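Local coordinates for ABC transporter periplasmic peptide-binding protein (Pseudoalteromonas, PDB 4QFL) that binds dipeptides, here Ala-Phe, and probably delivers them in the periplasm to an ABC transporter for uptake, at residues R124-Y129 with R153-V158; A255-K260 with D280-E285; A316-K321 with P352-Q357. All coordinates share one frame; numbering follows the deposited sequence.

Interaction 1: R124-Y129 with R153-V158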
loop_
_atom_site.group_PDB
_atom_site.type_symbol
_atom_site.label_atom_id
_atom_site.label_comp_id
_atom_site.label_asym_id
_atom_site.label_seq_id
_atom_site.Cartn_x
_atom_site.Cartn_y
_atom_site.Cartn_z
ATOM N N ARG A 124 -13.148 -14.655 -7.561
ATOM C CA ARG A 124 -13.960 -13.644 -6.880
ATOM C C ARG A 124 -13.699 -12.244 -7.451
ATOM O O ARG A 124 -14.581 -11.388 -7.465
ATOM C CB ARG A 124 -13.714 -13.650 -5.363
ATOM C CG ARG A 124 -14.434 -12.519 -4.628
ATOM C CD ARG A 124 -14.312 -12.583 -3.113
ATOM N NE ARG A 124 -15.117 -11.532 -2.487
ATOM C CZ ARG A 124 -15.129 -11.280 -1.182
ATOM N NH1 ARG A 124 -14.379 -11.997 -0.357
ATOM N NH2 ARG A 124 -15.880 -10.305 -0.700
ATOM N N LEU A 125 -12.481 -12.016 -7.928
ATOM C CA LEU A 125 -12.093 -10.702 -8.448
ATOM C C LEU A 125 -12.608 -10.404 -9.863
ATOM O O LEU A 125 -13.106 -9.310 -10.125
ATOM C CB LEU A 125 -10.567 -10.539 -8.422
ATOM C CG LEU A 125 -9.862 -10.926 -7.130
ATOM C CD1 LEU A 125 -8.358 -10.924 -7.365
ATOM C CD2 LEU A 125 -10.246 -9.986 -5.996
ATOM N N PHE A 126 -12.497 -11.370 -10.770
ATOM C CA PHE A 126 -12.775 -11.088 -12.176
ATOM C C PHE A 126 -14.066 -11.703 -12.693
ATOM O O PHE A 126 -14.561 -11.307 -13.744
ATOM C CB PHE A 126 -11.621 -11.565 -13.059
ATOM C CG PHE A 126 -11.455 -13.056 -13.077
ATOM C CD1 PHE A 126 -12.316 -13.853 -13.803
ATOM C CD2 PHE A 126 -10.435 -13.660 -12.370
ATOM C CE1 PHE A 126 -12.170 -15.219 -13.816
ATOM C CE2 PHE A 126 -10.287 -15.030 -12.385
ATOM C CZ PHE A 126 -11.156 -15.813 -13.111
ATOM N N ASP A 127 -14.596 -12.683 -11.977
ATOM C CA ASP A 127 -15.754 -13.418 -12.459
ATOM C C ASP A 127 -17.025 -12.890 -11.828
ATOM O O ASP A 127 -17.253 -13.074 -10.640
ATOM C CB ASP A 127 -15.595 -14.905 -12.148
ATOM C CG ASP A 127 -16.581 -15.776 -12.897
ATOM O OD1 ASP A 127 -17.603 -15.257 -13.401
ATOM O OD2 ASP A 127 -16.334 -16.997 -12.962
ATOM N N VAL A 128 -17.860 -12.239 -12.628
ATOM C CA VAL A 128 -19.123 -11.706 -12.125
ATOM C C VAL A 128 -20.061 -12.825 -11.687
ATOM O O VAL A 128 -21.046 -12.576 -10.995
ATOM C CB VAL A 128 -19.829 -10.829 -13.173
ATOM C CG1 VAL A 128 -19.251 -9.428 -13.179
ATOM C CG2 VAL A 128 -19.723 -11.474 -14.540
ATOM N N TYR A 129 -19.744 -14.052 -12.096
ATOM C CA TYR A 129 -20.534 -15.226 -11.725
ATOM C C TYR A 129 -20.142 -15.816 -10.388
ATOM O O TYR A 129 -20.873 -16.626 -9.826
ATOM C CB TYR A 129 -20.436 -16.303 -12.797
ATOM C CG TYR A 129 -21.157 -15.922 -14.053
ATOM C CD1 TYR A 129 -22.549 -15.955 -14.116
ATOM C CD2 TYR A 129 -20.454 -15.511 -15.167
ATOM C CE1 TYR A 129 -23.210 -15.598 -15.271
ATOM C CE2 TYR A 129 -21.106 -15.152 -16.322
ATOM C CZ TYR A 129 -22.480 -15.198 -16.376
ATOM O OH TYR A 129 -23.107 -14.837 -17.543
ATOM N N ARG A 153 -8.733 -14.420 -17.764
ATOM C CA ARG A 153 -9.848 -15.003 -18.517
ATOM C C ARG A 153 -10.503 -16.133 -17.727
ATOM O O ARG A 153 -11.723 -16.171 -17.551
ATOM C CB ARG A 153 -9.382 -15.520 -19.888
ATOM C CG ARG A 153 -10.516 -15.886 -20.867
ATOM C CD ARG A 153 -9.983 -16.645 -22.087
ATOM N NE ARG A 153 -9.791 -18.068 -21.796
ATOM C CZ ARG A 153 -8.901 -18.852 -22.399
ATOM N NH1 ARG A 153 -8.104 -18.359 -23.333
ATOM N NH2 ARG A 153 -8.804 -20.131 -22.058
ATOM N N LYS A 154 -9.686 -17.063 -17.259
ATOM C CA LYS A 154 -10.176 -18.115 -16.404
ATOM C C LYS A 154 -8.991 -18.720 -15.675
ATOM O O LYS A 154 -7.844 -18.393 -15.960
ATOM C CB LYS A 154 -10.954 -19.172 -17.207
ATOM C CG LYS A 154 -10.183 -19.851 -18.329
ATOM C CD LYS A 154 -11.054 -20.905 -19.023
ATOM C CE LYS A 154 -10.256 -21.752 -20.027
ATOM N NZ LYS A 154 -11.063 -22.847 -20.672
ATOM N N ILE A 155 -9.282 -19.570 -14.700
ATOM C CA ILE A 155 -8.270 -20.373 -14.049
ATOM C C ILE A 155 -8.708 -21.816 -14.213
ATOM O O ILE A 155 -9.754 -22.218 -13.695
ATOM C CB ILE A 155 -8.175 -20.062 -12.546
ATOM C CG1 ILE A 155 -8.091 -18.556 -12.319
ATOM C CG2 ILE A 155 -6.986 -20.801 -11.917
ATOM C CD1 ILE A 155 -8.082 -18.161 -10.860
ATOM N N VAL A 156 -7.928 -22.585 -14.958
ATOM C CA VAL A 156 -8.243 -23.994 -15.168
ATOM C C VAL A 156 -7.866 -24.797 -13.941
ATOM O O VAL A 156 -6.842 -24.539 -13.309
ATOM C CB VAL A 156 -7.488 -24.586 -16.378
ATOM C CG1 VAL A 156 -7.681 -26.097 -16.444
ATOM C CG2 VAL A 156 -7.920 -23.913 -17.682
ATOM N N ARG A 157 -8.704 -25.771 -13.612
ATOM C CA ARG A 157 -8.380 -26.730 -12.580
ATOM C C ARG A 157 -7.719 -27.930 -13.220
ATOM O O ARG A 157 -8.402 -28.880 -13.611
ATOM C CB ARG A 157 -9.640 -27.187 -11.870
ATOM C CG ARG A 157 -9.360 -28.051 -10.663
ATOM C CD ARG A 157 -10.632 -28.677 -10.144
ATOM N NE ARG A 157 -10.534 -28.919 -8.717
ATOM C CZ ARG A 157 -9.887 -29.950 -8.189
ATOM N NH1 ARG A 157 -9.299 -30.839 -8.981
ATOM N NH2 ARG A 157 -9.836 -30.096 -6.872
ATOM N N VAL A 158 -6.399 -27.904 -13.339
ATOM C CA VAL A 158 -5.738 -29.011 -14.007
ATOM C C VAL A 158 -5.688 -30.223 -13.092
ATOM O O VAL A 158 -5.776 -31.351 -13.552
ATOM C CB VAL A 158 -4.341 -28.643 -14.532
ATOM C CG1 VAL A 158 -4.166 -27.143 -14.565
ATOM C CG2 VAL A 158 -3.280 -29.280 -13.682
#

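Interaction 2: A255-K260 with D280-E285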
loop_
_atom_site.group_PDB
_atom_site.type_symbol
_atom_site.label_atom_id
_atom_site.label_comp_id
_atom_site.label_asym_id
_atom_site.label_seq_id
_atom_site.Cartn_x
_atom_site.Cartn_y
_atom_site.Cartn_z
ATOM N N ALA A 255 4.133 7.078 23.899
ATOM C CA ALA A 255 3.878 6.984 25.325
ATOM C C ALA A 255 3.677 5.529 25.751
ATOM O O ALA A 255 4.187 5.099 26.790
ATOM C CB ALA A 255 2.672 7.825 25.697
ATOM N N LYS A 256 2.942 4.767 24.945
ATOM C CA LYS A 256 2.652 3.371 25.272
ATOM C C LYS A 256 3.831 2.427 25.145
ATOM O O LYS A 256 3.880 1.418 25.827
ATOM C CB LYS A 256 1.486 2.848 24.454
ATOM C CG LYS A 256 0.168 3.439 24.882
ATOM C CD LYS A 256 -0.971 2.942 24.017
ATOM C CE LYS A 256 -2.303 3.313 24.631
ATOM N NZ LYS A 256 -3.426 2.775 23.836
ATOM N N ILE A 257 4.790 2.725 24.285
ATOM C CA ILE A 257 5.969 1.874 24.286
ATOM C C ILE A 257 6.829 2.209 25.504
ATOM O O ILE A 257 7.431 1.332 26.116
ATOM C CB ILE A 257 6.774 1.939 22.969
ATOM C CG1 ILE A 257 7.751 0.761 22.894
ATOM C CG2 ILE A 257 7.509 3.261 22.830
ATOM C CD1 ILE A 257 8.507 0.712 21.610
ATOM N N LEU A 258 6.843 3.477 25.887
ATOM C CA LEU A 258 7.608 3.902 27.059
ATOM C C LEU A 258 7.110 3.247 28.358
ATOM O O LEU A 258 7.908 2.842 29.199
ATOM C CB LEU A 258 7.613 5.435 27.173
ATOM C CG LEU A 258 8.408 6.129 26.068
ATOM C CD1 LEU A 258 8.353 7.640 26.182
ATOM C CD2 LEU A 258 9.848 5.646 26.081
ATOM N N THR A 259 5.793 3.140 28.510
ATOM C CA THR A 259 5.187 2.565 29.708
ATOM C C THR A 259 5.078 1.065 29.577
ATOM O O THR A 259 4.562 0.392 30.471
ATOM C CB THR A 259 3.761 3.076 29.908
ATOM O OG1 THR A 259 2.960 2.672 28.789
ATOM C CG2 THR A 259 3.744 4.590 30.031
ATOM N N LYS A 260 5.538 0.558 28.440
ATOM C CA LYS A 260 5.499 -0.863 28.132
ATOM C C LYS A 260 4.082 -1.407 28.019
ATOM O O LYS A 260 3.849 -2.599 28.208
ATOM C CB LYS A 260 6.342 -1.653 29.137
ATOM C CG LYS A 260 7.764 -1.108 29.227
ATOM C CD LYS A 260 8.534 -1.646 30.422
ATOM C CE LYS A 260 9.600 -0.639 30.888
ATOM N NZ LYS A 260 9.017 0.570 31.583
ATOM N N ASP A 280 17.794 2.297 26.648
ATOM C CA ASP A 280 18.523 1.038 26.508
ATOM C C ASP A 280 17.620 -0.150 26.186
ATOM O O ASP A 280 18.052 -1.114 25.559
ATOM C CB ASP A 280 19.280 0.718 27.805
ATOM C CG ASP A 280 20.327 1.761 28.153
ATOM O OD1 ASP A 280 21.026 2.240 27.227
ATOM O OD2 ASP A 280 20.451 2.092 29.359
ATOM N N ASP A 281 16.375 -0.098 26.638
ATOM C CA ASP A 281 15.481 -1.245 26.507
ATOM C C ASP A 281 14.568 -1.183 25.281
ATOM O O ASP A 281 13.606 -1.937 25.188
ATOM C CB ASP A 281 14.648 -1.428 27.787
ATOM C CG ASP A 281 13.924 -0.158 28.202
ATOM O OD1 ASP A 281 14.019 0.848 27.466
ATOM O OD2 ASP A 281 13.253 -0.167 29.257
ATOM N N ILE A 282 14.867 -0.278 24.353
ATOM C CA ILE A 282 14.072 -0.135 23.140
ATOM C C ILE A 282 14.976 -0.178 21.916
ATOM O O ILE A 282 16.073 0.387 21.919
ATOM C CB ILE A 282 13.266 1.178 23.147
ATOM C CG1 ILE A 282 12.160 1.114 24.188
ATOM C CG2 ILE A 282 12.649 1.450 21.782
ATOM C CD1 ILE A 282 11.413 2.397 24.315
ATOM N N ASN A 283 14.516 -0.862 20.877
ATOM C CA ASN A 283 15.195 -0.866 19.588
ATOM C C ASN A 283 14.388 -0.091 18.571
ATOM O O ASN A 283 13.174 -0.214 18.508
ATOM C CB ASN A 283 15.370 -2.289 19.066
ATOM C CG ASN A 283 16.248 -3.134 19.953
ATOM O OD1 ASN A 283 17.265 -2.668 20.483
ATOM N ND2 ASN A 283 15.864 -4.389 20.122
ATOM N N VAL A 284 15.063 0.703 17.761
ATOM C CA VAL A 284 14.384 1.368 16.666
ATOM C C VAL A 284 15.093 0.993 15.367
ATOM O O VAL A 284 16.268 1.323 15.166
ATOM C CB VAL A 284 14.334 2.886 16.873
ATOM C CG1 VAL A 284 13.445 3.534 15.817
ATOM C CG2 VAL A 284 13.836 3.199 18.274
ATOM N N GLU A 285 14.391 0.263 14.507
ATOM C CA GLU A 285 14.971 -0.139 13.239
ATOM C C GLU A 285 14.753 0.968 12.231
ATOM O O GLU A 285 13.776 1.698 12.310
ATOM C CB GLU A 285 14.330 -1.418 12.728
ATOM C CG GLU A 285 14.569 -2.632 13.584
ATOM C CD GLU A 285 13.737 -3.814 13.114
ATOM O OE1 GLU A 285 14.095 -4.412 12.070
ATOM O OE2 GLU A 285 12.712 -4.132 13.770
#

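Interaction 3: A316-K321 with P352-Q357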
loop_
_atom_site.group_PDB
_atom_site.type_symbol
_atom_site.label_atom_id
_atom_site.label_comp_id
_atom_site.label_asym_id
_atom_site.label_seq_id
_atom_site.Cartn_x
_atom_site.Cartn_y
_atom_site.Cartn_z
ATOM N N ALA A 316 6.654 27.495 -5.391
ATOM C CA ALA A 316 6.529 28.271 -4.167
ATOM C C ALA A 316 6.966 27.477 -2.941
ATOM O O ALA A 316 7.023 28.016 -1.833
ATOM C CB ALA A 316 5.104 28.732 -4.002
ATOM N N ILE A 317 7.270 26.198 -3.133
ATOM C CA ILE A 317 7.451 25.291 -2.000
ATOM C C ILE A 317 8.901 25.089 -1.597
ATOM O O ILE A 317 9.716 24.619 -2.379
ATOM C CB ILE A 317 6.792 23.928 -2.258
ATOM C CG1 ILE A 317 5.347 24.134 -2.704
ATOM C CG2 ILE A 317 6.830 23.073 -0.997
ATOM C CD1 ILE A 317 4.522 24.922 -1.704
ATOM N N ASP A 318 9.206 25.448 -0.358
ATOM C CA ASP A 318 10.552 25.298 0.173
ATOM C C ASP A 318 10.801 23.847 0.514
ATOM O O ASP A 318 10.588 23.428 1.650
ATOM C CB ASP A 318 10.725 26.148 1.432
ATOM C CG ASP A 318 12.187 26.324 1.827
ATOM O OD1 ASP A 318 13.047 25.556 1.337
ATOM O OD2 ASP A 318 12.478 27.237 2.629
ATOM N N ILE A 319 11.254 23.080 -0.469
ATOM C CA ILE A 319 11.437 21.649 -0.280
ATOM C C ILE A 319 12.530 21.356 0.740
ATOM O O ILE A 319 12.463 20.372 1.480
ATOM C CB ILE A 319 11.749 20.927 -1.613
ATOM C CG1 ILE A 319 10.526 20.952 -2.515
ATOM C CG2 ILE A 319 12.113 19.473 -1.364
ATOM C CD1 ILE A 319 9.310 20.332 -1.859
ATOM N N GLU A 320 13.541 22.215 0.785
ATOM C CA GLU A 320 14.686 21.947 1.642
ATOM C C GLU A 320 14.365 22.178 3.113
ATOM O O GLU A 320 14.991 21.593 3.996
ATOM C CB GLU A 320 15.906 22.747 1.180
ATOM C CG GLU A 320 16.552 22.181 -0.089
ATOM C CD GLU A 320 17.153 20.790 0.127
ATOM O OE1 GLU A 320 17.652 20.524 1.246
ATOM O OE2 GLU A 320 17.127 19.960 -0.815
ATOM N N LYS A 321 13.366 23.012 3.368
ATOM C CA LYS A 321 12.903 23.271 4.723
ATOM C C LYS A 321 12.035 22.118 5.212
ATOM O O LYS A 321 11.993 21.820 6.408
ATOM C CB LYS A 321 12.111 24.576 4.770
ATOM C CG LYS A 321 11.375 24.829 6.081
ATOM C CD LYS A 321 12.342 24.994 7.228
ATOM C CE LYS A 321 11.629 25.451 8.476
ATOM N NZ LYS A 321 12.592 25.683 9.586
ATOM N N PRO A 352 10.990 20.956 -10.665
ATOM C CA PRO A 352 10.819 22.377 -10.379
ATOM C C PRO A 352 11.819 22.793 -9.327
ATOM O O PRO A 352 12.134 21.995 -8.455
ATOM C CB PRO A 352 9.407 22.440 -9.794
ATOM C CG PRO A 352 8.759 21.120 -10.158
ATOM C CD PRO A 352 9.868 20.148 -10.168
ATOM N N ILE A 353 12.316 24.018 -9.389
ATOM C CA ILE A 353 13.144 24.509 -8.298
ATOM C C ILE A 353 12.374 25.493 -7.442
ATOM O O ILE A 353 11.569 26.270 -7.947
ATOM C CB ILE A 353 14.420 25.175 -8.800
ATOM C CG1 ILE A 353 15.269 24.159 -9.549
ATOM C CG2 ILE A 353 15.216 25.730 -7.642
ATOM C CD1 ILE A 353 16.610 24.701 -9.955
ATOM N N PHE A 354 12.613 25.450 -6.138
ATOM C CA PHE A 354 12.023 26.417 -5.234
ATOM C C PHE A 354 12.452 27.828 -5.644
ATOM O O PHE A 354 13.633 28.170 -5.602
ATOM C CB PHE A 354 12.438 26.112 -3.796
ATOM C CG PHE A 354 12.090 27.190 -2.831
ATOM C CD1 PHE A 354 10.798 27.667 -2.747
ATOM C CD2 PHE A 354 13.055 27.724 -1.996
ATOM C CE1 PHE A 354 10.472 28.664 -1.860
ATOM C CE2 PHE A 354 12.735 28.727 -1.106
ATOM C CZ PHE A 354 11.437 29.196 -1.038
ATOM N N ASP A 355 11.483 28.635 -6.061
ATOM C CA ASP A 355 11.736 29.995 -6.508
ATOM C C ASP A 355 10.448 30.792 -6.378
ATOM O O ASP A 355 9.633 30.801 -7.296
ATOM C CB ASP A 355 12.206 29.992 -7.956
ATOM C CG ASP A 355 12.785 31.316 -8.375
ATOM O OD1 ASP A 355 12.405 32.342 -7.775
ATOM O OD2 ASP A 355 13.625 31.331 -9.297
ATOM N N PRO A 356 10.254 31.456 -5.225
ATOM C CA PRO A 356 8.984 32.108 -4.891
ATOM C C PRO A 356 8.629 33.245 -5.837
ATOM O O PRO A 356 7.445 33.468 -6.097
ATOM C CB PRO A 356 9.229 32.656 -3.482
ATOM C CG PRO A 356 10.381 31.871 -2.951
ATOM C CD PRO A 356 11.240 31.595 -4.137
ATOM N N GLN A 357 9.632 33.955 -6.343
ATOM C CA GLN A 357 9.394 35.058 -7.276
ATOM C C GLN A 357 8.918 34.534 -8.636
ATOM O O GLN A 357 8.103 35.158 -9.311
ATOM C CB GLN A 357 10.664 35.894 -7.447
ATOM C CG GLN A 357 10.449 37.215 -8.179
ATOM C CD GLN A 357 11.732 37.772 -8.792
ATOM O OE1 GLN A 357 11.807 38.959 -9.137
ATOM N NE2 GLN A 357 12.742 36.912 -8.940
#

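Interaction 1: R124-Y129 with R153-V158
Phe126 of helix 115-126 lays its ring against strand 152-159, an edge strand of a four-stranded antiparallel sheet, close to a classic beta bulge where Arg153 and Lys154 pair together with the single residue Glu166. Ring and strand meet without a hydrogen bond. Phe126 CE2 stands 4.1 Å from Ile155 CD1, which comes in at the ring edge near its plane. Phe126 CZ approaches the backbone at Lys154 CA, 4.1 Å away, and Phe126 CE1 lies 3.9 Å from Arg153 O, so one ring spans three successive strand residues. The chi1 of Phe126, 66°, tucks CG over the backbone between N and C, which swings the ring to the strand. With an alanine here, Ile155 CD1 would probably lose its apolar neighbour on this side, and a gap would open between the helix and the bulge.

Ile155 is further packed on Ile119 and Phe122 of the same helix and on Val163 and Phe165 of the adjoining strand. Just past Phe126 the chain turns away in an Asx turn, where Asp127 OD1 accepts Tyr129 N at 2.8 Å, the N-H arriving from above the carboxylate plane, 46° out of it.

Interaction 2: A255-K260 with D280-E285
Ala255 O takes the backbone N-H of Thr259 at 3.1 Å, closing the last turn of a helix whose Ile257 and Leu258 both reach across to Ile282. The helix stops in a Schellman motif: Lys260 adopts positive phi (64°), and its N makes a weak bond back to Ile257 O.

Between the segments the contact is mainly apolar, and Ile282 meets it with both branches. Ile282 CD1 touches Leu258 CD2 at 4.0 Å, the two side chains crossing at about a right angle, while Ile282 CG2 lies 4.2 Å from Ile257 CD1. CG2 is anti to the backbone N and CG1 lies beside it (chi1 -70°), which sends CD1 toward Leu258 and CG2 toward Ile257.

The exception is Lys260, whose CE passes 4.0 Å from Asp281 OD2, but the lysine chain bends at its last torsion and NZ turns back to a weak bond with Leu258 O. Lys260 NZ stays 4.9 Å from Asp281 OD2, so any attraction between the charges is probably long-range. Leu276 of helix 273-278 packs against Ile257 and Leu258, and Ala511 of strand 500-513, the antiparallel partner of strand 282-287, also touches Ile257.

Interaction 3: A316-K321 with P352-Q357
The ring of Phe354 is covered on both faces. Over the centre of one lies Asp318 CA, 3.8 Å from the ring centroid in a CH-pi contact; against the opposite face, shifted toward the rim, sits Pro356 CD of its own segment. At the edge, near the ring plane, Ala316 O is 3.5 Å from Phe354 CE1.

Asp318 also brings its carboxylate to the ring. The two planes are only 7° apart and stacked, with Asp318 CG 3.8 Å from Phe354 CE2. Stacking a carboxylate on a ring would by itself be expected to cost something electrostatically, but here the group is drawn from behind as well: Lys321 N, on the side away from the ring, bonds Asp318 OD1 at 3.3 Å, steeply from above the carboxylate plane (72° out of it). This is the N-cap bond of helix 319-325, and it holds the carboxylate between the helix start and the aromatic face.

Ile317 O presses in as well, 3.3 Å from Phe354 CD1. Phe354 carries its CG anti to the backbone N (chi1 169°), which lays the ring alongside the backbone from Ala316 to Asp318. That backbone is fixed in turn: Asp318 is the centre of an inverse gamma turn, and its N donates to Asp399 OD2 of helix 389-401, the helix on which Ala316 and Ile317 pack through Leu400.

On the other segment Asp355 caps helix 356-363 through a weak bond from Leu358 N, while its backbone pairs with His315. The arrangement is thus two aspartate N-caps, at the starts of helices 319-325 and 356-363, brought together by Phe354, which stacks on the first capping residue and leans on the proline opening the second helix.

How the interactions relate
All three contacts lie at the periphery of the protein and none is in its core: interactions 1 and 3 are partly buried, interaction 2 is at the surface. Interactions 1 and 2 both set a helix, with the turn that follows it, against a strand: the first puts an aromatic ring on a bulged edge strand, the second aliphatic branches beside a Schellman motif. Interaction 3 joins two helix starts instead, and its ring meets carbonyls and a carboxylate as well as CH groups. No hydrogen bond crosses any of them. Interactions 2 and 3 do share a neighbour, strand 500-513, though their centres are 37 Å apart; interaction 1, with its own four-stranded sheet, lies across the chain's centre from both.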